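Local coordinates for transcriptional regulator, putative (PDB 3BJN), which probably acts as a DNA-binding transcriptional regulator of the IclR family, represented here by its C-terminal domain, at residues L65-M77 with F102-E116. Residues are numbered along the deposited sequence; the frame is centred on the assembly and turned at random.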
loop_
_atom_site.group_PDB
_atom_site.type_symbol
_atom_site.label_atom_id
_atom_site.label_comp_id
_atom_site.label_asym_id
_atom_site.label_seq_id
_atom_site.Cartn_x
_atom_site.Cartn_y
_atom_site.Cartn_z
ATOM N N LEU A 65 6.562 -7.192 -3.621
ATOM C CA LEU A 65 6.279 -8.629 -3.656
ATOM C C LEU A 65 5.289 -9.032 -2.578
ATOM O O LEU A 65 4.271 -9.653 -2.893
ATOM C CB LEU A 65 7.572 -9.443 -3.508
ATOM C CG LEU A 65 7.510 -10.979 -3.370
ATOM C CD1 LEU A 65 7.015 -11.542 -4.696
ATOM C CD2 LEU A 65 8.863 -11.562 -3.017
ATOM N N ARG A 66 5.599 -8.705 -1.324
ATOM C CA ARG A 66 4.757 -9.063 -0.187
ATOM C C ARG A 66 3.966 -7.861 0.328
ATOM O O ARG A 66 4.404 -6.718 0.197
ATOM C CB ARG A 66 5.598 -9.634 0.954
ATOM C CG ARG A 66 6.450 -10.863 0.589
ATOM C CD ARG A 66 5.626 -11.982 -0.010
ATOM N NE ARG A 66 6.465 -13.126 -0.383
ATOM C CZ ARG A 66 6.107 -14.093 -1.234
ATOM N NH1 ARG A 66 4.915 -14.077 -1.825
ATOM N NH2 ARG A 66 6.955 -15.076 -1.499
ATOM N N GLY A 67 2.809 -8.148 0.922
ATOM C CA GLY A 67 2.032 -7.116 1.616
ATOM C C GLY A 67 1.001 -6.453 0.725
ATOM O O GLY A 67 1.153 -6.407 -0.497
ATOM N N ALA A 68 -0.027 -5.897 1.368
ATOM C CA ALA A 68 -1.128 -5.234 0.656
ATOM C C ALA A 68 -0.673 -4.134 -0.299
ATOM O O ALA A 68 -1.203 -4.045 -1.385
ATOM C CB ALA A 68 -2.135 -4.685 1.659
ATOM N N SER A 69 0.306 -3.316 0.099
ATOM C CA SER A 69 0.746 -2.192 -0.734
ATOM C C SER A 69 1.361 -2.715 -2.036
ATOM O O SER A 69 1.035 -2.227 -3.128
ATOM C CB SER A 69 1.829 -1.376 -0.007
ATOM O OG SER A 69 1.356 -0.842 1.207
ATOM N N SER A 70 2.253 -3.699 -1.906
ATOM C CA SER A 70 2.889 -4.322 -3.090
ATOM C C SER A 70 1.830 -4.945 -3.994
ATOM O O SER A 70 1.866 -4.757 -5.217
ATOM C CB SER A 70 3.890 -5.418 -2.699
ATOM O OG SER A 70 4.981 -4.846 -2.018
ATOM N N LYS A 71 0.869 -5.648 -3.403
ATOM C CA LYS A 71 -0.125 -6.373 -4.201
ATOM C C LYS A 71 -1.112 -5.442 -4.927
ATOM O O LYS A 71 -1.556 -5.753 -6.026
ATOM C CB LYS A 71 -0.868 -7.391 -3.342
ATOM C CG LYS A 71 -0.023 -8.570 -2.907
ATOM C CD LYS A 71 -0.920 -9.520 -2.146
ATOM C CE LYS A 71 -0.158 -10.419 -1.223
ATOM N NZ LYS A 71 -1.128 -11.049 -0.282
ATOM N N VAL A 72 -1.462 -4.312 -4.306
ATOM C CA VAL A 72 -2.274 -3.283 -4.976
ATOM C C VAL A 72 -1.537 -2.686 -6.177
ATOM O O VAL A 72 -2.111 -2.545 -7.272
ATOM C CB VAL A 72 -2.625 -2.157 -3.987
ATOM C CG1 VAL A 72 -3.007 -0.879 -4.734
ATOM C CG2 VAL A 72 -3.724 -2.643 -3.127
HETATM N N MSE A 73 -0.256 -2.386 -5.994
HETATM C CA MSE A 73 0.512 -1.757 -7.054
HETATM C C MSE A 73 0.723 -2.744 -8.195
HETATM O O MSE A 73 0.534 -2.391 -9.369
HETATM C CB MSE A 73 1.815 -1.172 -6.508
HETATM C CG MSE A 73 1.491 0.025 -5.595
HETATM SE SE MSE A 73 3.053 0.980 -4.963
HETATM C CE MSE A 73 4.025 -0.420 -4.305
ATOM N N LEU A 74 1.058 -3.989 -7.850
ATOM C CA LEU A 74 1.202 -5.051 -8.876
ATOM C C LEU A 74 -0.109 -5.280 -9.650
ATOM O O LEU A 74 -0.086 -5.479 -10.877
ATOM C CB LEU A 74 1.682 -6.358 -8.256
ATOM C CG LEU A 74 3.135 -6.318 -7.770
ATOM C CD1 LEU A 74 3.367 -7.535 -6.819
ATOM C CD2 LEU A 74 4.111 -6.331 -8.970
ATOM N N ALA A 75 -1.240 -5.248 -8.948
ATOM C CA ALA A 75 -2.546 -5.478 -9.604
ATOM C C ALA A 75 -2.928 -4.363 -10.586
ATOM O O ALA A 75 -3.602 -4.619 -11.599
ATOM C CB ALA A 75 -3.657 -5.656 -8.581
ATOM N N TYR A 76 -2.520 -3.134 -10.277
ATOM C CA TYR A 76 -2.984 -1.958 -11.037
ATOM C C TYR A 76 -2.009 -1.388 -12.060
ATOM O O TYR A 76 -2.425 -0.616 -12.940
ATOM C CB TYR A 76 -3.464 -0.842 -10.096
ATOM C CG TYR A 76 -4.857 -1.062 -9.566
ATOM C CD1 TYR A 76 -5.080 -1.802 -8.414
ATOM C CD2 TYR A 76 -5.966 -0.539 -10.242
ATOM C CE1 TYR A 76 -6.392 -2.008 -7.921
ATOM C CE2 TYR A 76 -7.257 -0.733 -9.767
ATOM C CZ TYR A 76 -7.465 -1.458 -8.608
ATOM O OH TYR A 76 -8.771 -1.619 -8.176
HETATM N N MSE A 77 -0.726 -1.730 -11.940
HETATM C CA MSE A 77 0.250 -1.369 -12.976
HETATM C C MSE A 77 0.016 -2.202 -14.260
HETATM O O MSE A 77 -0.733 -3.177 -14.245
HETATM C CB MSE A 77 1.681 -1.568 -12.460
HETATM C CG MSE A 77 2.032 -3.002 -12.233
HETATM SE SE MSE A 77 3.916 -3.162 -11.689
HETATM C CE MSE A 77 3.894 -1.972 -10.130
ATOM N N PHE A 102 -4.925 -10.798 -8.038
ATOM C CA PHE A 102 -5.042 -9.525 -8.756
ATOM C C PHE A 102 -6.469 -9.230 -9.193
ATOM O O PHE A 102 -6.920 -8.089 -9.088
ATOM C CB PHE A 102 -4.110 -9.449 -9.955
ATOM C CG PHE A 102 -2.652 -9.549 -9.609
ATOM C CD1 PHE A 102 -2.152 -9.022 -8.410
ATOM C CD2 PHE A 102 -1.773 -10.141 -10.504
ATOM C CE1 PHE A 102 -0.778 -9.116 -8.099
ATOM C CE2 PHE A 102 -0.423 -10.231 -10.208
ATOM C CZ PHE A 102 0.081 -9.708 -9.013
ATOM N N GLU A 103 -7.177 -10.254 -9.668
ATOM C CA GLU A 103 -8.588 -10.084 -10.055
ATOM C C GLU A 103 -9.442 -9.688 -8.851
ATOM O O GLU A 103 -10.287 -8.783 -8.941
ATOM C CB GLU A 103 -9.142 -11.347 -10.715
ATOM C CG GLU A 103 -8.591 -11.600 -12.126
ATOM C CD GLU A 103 -8.729 -13.053 -12.556
ATOM O OE1 GLU A 103 -9.533 -13.789 -11.952
ATOM O OE2 GLU A 103 -8.021 -13.469 -13.500
ATOM N N LYS A 104 -9.216 -10.351 -7.716
ATOM C CA LYS A 104 -9.926 -10.015 -6.476
ATOM C C LYS A 104 -9.663 -8.564 -6.076
ATOM O O LYS A 104 -10.576 -7.816 -5.735
ATOM C CB LYS A 104 -9.487 -10.958 -5.360
ATOM C CG LYS A 104 -10.142 -10.699 -4.016
ATOM C CD LYS A 104 -9.336 -11.350 -2.892
ATOM C CE LYS A 104 -10.146 -11.368 -1.596
ATOM N NZ LYS A 104 -9.535 -12.225 -0.532
ATOM N N ILE A 105 -8.393 -8.166 -6.124
ATOM C CA ILE A 105 -8.039 -6.799 -5.783
ATOM C C ILE A 105 -8.726 -5.769 -6.692
ATOM O O ILE A 105 -9.294 -4.791 -6.201
ATOM C CB ILE A 105 -6.502 -6.619 -5.792
ATOM C CG1 ILE A 105 -5.895 -7.442 -4.652
ATOM C CG2 ILE A 105 -6.136 -5.133 -5.702
ATOM C CD1 ILE A 105 -4.388 -7.551 -4.727
ATOM N N ARG A 106 -8.702 -6.004 -8.006
ATOM C CA ARG A 106 -9.330 -5.076 -8.951
ATOM C C ARG A 106 -10.853 -5.011 -8.795
ATOM O O ARG A 106 -11.455 -3.953 -8.995
ATOM C CB ARG A 106 -8.907 -5.409 -10.393
ATOM C CG ARG A 106 -7.434 -5.090 -10.611
ATOM C CD ARG A 106 -7.026 -5.219 -12.046
ATOM N NE ARG A 106 -7.122 -6.597 -12.502
ATOM C CZ ARG A 106 -6.086 -7.391 -12.784
ATOM N NH1 ARG A 106 -4.833 -6.971 -12.666
ATOM N NH2 ARG A 106 -6.319 -8.627 -13.207
ATOM N N ARG A 107 -11.458 -6.117 -8.376
ATOM C CA ARG A 107 -12.900 -6.187 -8.091
ATOM C C ARG A 107 -13.233 -5.342 -6.850
ATOM O O ARG A 107 -14.224 -4.597 -6.826
ATOM C CB ARG A 107 -13.286 -7.659 -7.861
ATOM C CG ARG A 107 -14.709 -7.967 -7.400
ATOM C CD ARG A 107 -14.807 -9.440 -6.969
ATOM N NE ARG A 107 -14.031 -10.307 -7.861
ATOM C CZ ARG A 107 -13.279 -11.338 -7.464
ATOM N NH1 ARG A 107 -12.608 -12.049 -8.356
ATOM N NH2 ARG A 107 -13.199 -11.666 -6.180
ATOM N N HIS A 108 -12.397 -5.437 -5.825
ATOM C CA HIS A 108 -12.672 -4.738 -4.553
ATOM C C HIS A 108 -12.183 -3.284 -4.510
ATOM O O HIS A 108 -12.759 -2.435 -3.804
ATOM C CB HIS A 108 -12.057 -5.527 -3.396
ATOM C CG HIS A 108 -12.824 -6.759 -3.044
ATOM N ND1 HIS A 108 -12.408 -8.023 -3.400
ATOM C CD2 HIS A 108 -14.004 -6.919 -2.403
ATOM C CE1 HIS A 108 -13.285 -8.911 -2.971
ATOM N NE2 HIS A 108 -14.265 -8.267 -2.367
ATOM N N GLY A 109 -11.094 -3.021 -5.241
ATOM C CA GLY A 109 -10.423 -1.720 -5.250
ATOM C C GLY A 109 -9.401 -1.518 -4.136
ATOM O O GLY A 109 -8.873 -0.413 -3.936
ATOM N N TYR A 110 -9.091 -2.595 -3.410
ATOM C CA TYR A 110 -8.085 -2.545 -2.336
ATOM C C TYR A 110 -7.556 -3.947 -2.064
ATOM O O TYR A 110 -8.154 -4.932 -2.497
ATOM C CB TYR A 110 -8.718 -1.988 -1.045
ATOM C CG TYR A 110 -9.834 -2.875 -0.492
ATOM C CD1 TYR A 110 -9.551 -3.889 0.423
ATOM C CD2 TYR A 110 -11.150 -2.703 -0.907
ATOM C CE1 TYR A 110 -10.575 -4.731 0.916
ATOM C CE2 TYR A 110 -12.164 -3.505 -0.423
ATOM C CZ TYR A 110 -11.867 -4.521 0.477
ATOM O OH TYR A 110 -12.875 -5.330 0.949
ATOM N N ALA A 111 -6.452 -4.025 -1.314
ATOM C CA ALA A 111 -5.909 -5.307 -0.871
ATOM C C ALA A 111 -5.788 -5.324 0.642
ATOM O O ALA A 111 -5.594 -4.275 1.269
ATOM C CB ALA A 111 -4.549 -5.535 -1.481
ATOM N N VAL A 112 -5.852 -6.524 1.211
ATOM C CA VAL A 112 -5.640 -6.718 2.650
ATOM C C VAL A 112 -4.599 -7.803 2.763
ATOM O O VAL A 112 -4.636 -8.808 1.994
ATOM C CB VAL A 112 -6.938 -7.165 3.386
ATOM C CG1 VAL A 112 -6.685 -7.367 4.881
ATOM C CG2 VAL A 112 -8.059 -6.151 3.177
ATOM N N SER A 113 -3.654 -7.633 3.692
ATOM C CA SER A 113 -2.643 -8.680 3.967
ATOM C C SER A 113 -2.426 -8.814 5.486
ATOM O O SER A 113 -2.637 -7.865 6.246
ATOM C CB SER A 113 -1.318 -8.336 3.308
ATOM O OG SER A 113 -0.858 -7.079 3.800
ATOM N N THR A 114 -1.983 -9.993 5.915
ATOM C CA THR A 114 -1.697 -10.222 7.333
ATOM C C THR A 114 -0.381 -10.977 7.505
ATOM O O THR A 114 -0.216 -12.086 6.953
ATOM C CB THR A 114 -2.830 -11.039 8.020
ATOM O OG1 THR A 114 -3.039 -12.268 7.310
ATOM C CG2 THR A 114 -4.130 -10.244 8.052
ATOM N N SER A 115 0.552 -10.368 8.247
ATOM C CA SER A 115 1.790 -11.005 8.647
ATOM C C SER A 115 2.686 -11.456 7.474
ATOM O O SER A 115 3.471 -12.391 7.638
ATOM C CB SER A 115 1.508 -12.184 9.596
ATOM O OG SER A 115 0.945 -11.736 10.826
ATOM N N GLU A 116 2.571 -10.803 6.315
ATOM C CA GLU A 116 3.415 -11.202 5.162
ATOM C C GLU A 116 4.796 -10.601 5.273
ATOM O O GLU A 116 5.756 -11.123 4.675
ATOM C CB GLU A 116 2.793 -10.801 3.823
ATOM C CG GLU A 116 1.463 -11.478 3.529
ATOM C CD GLU A 116 0.941 -11.171 2.152
ATOM O OE1 GLU A 116 1.720 -10.624 1.329
ATOM O OE2 GLU A 116 -0.244 -11.487 1.877
HETATM O O HOH W 1 -10.691 -1.879 -10.096
#
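Helix 67-76, met by Ile105 and Phe102 along its second half and by Ser113 and Glu116 at its first turn, crosses helix 102-108 almost at right angles (88°, axes 9.1 Å apart) and runs roughly antiparallel to strand 111-114. At the first turn two backbone N-H groups are taken up by side chains of the other segment. Glu116 OE1 accepts from Gly67 N at 2.7 Å, met from above the carboxylate plane, while Ser113 OG accepts the more bent bond from Ala68 N at 2.8 Å. With chi1 at 59°, Ser113 OG lies between its own backbone N and carbonyl carbon, which carries it up to the helix start. In the conformer given, Lys71 runs out along an extended chain and puts NZ beside Glu116 OE2, a salt bridge whose modelled length of 2.4 Å is too short to be taken literally. Further along, Val72 CG2 presses tightly on Ala111 CB (3.4 Å). Ile105 fits as a knob into the hole formed by Lys71, Val72, Ala75 and Tyr76: its CG2 branch meets Ala75 CB and the edge of the tyrosine ring, and CD1 lies by Lys71 CB. Phe102 brings CD1 to Ala75 CB and CE1 to Leu74 CB, each at 3.7 Å, with Leu74 C over one face of the ring, toward its rim. Beyond it, Arg106 bends at chi3 (-66°) and gives NH1 to Ala75 O at 2.9 Å, in the guanidinium plane and on a carbonyl lone pair, while its CG packs over one face of Tyr76. A water bridges Tyr76 OH to Arg106 O. In this GAF-related IclR effector-domain fold, helix 67-76 also packs on strand 121-130, with Ala68 touching Ser125 and Val72 and Tyr76 touching Pro127; strand 111-114 borders that strand at the sheet edge, and Cys82 of helix 79-88 touches Leu74 and Phe102.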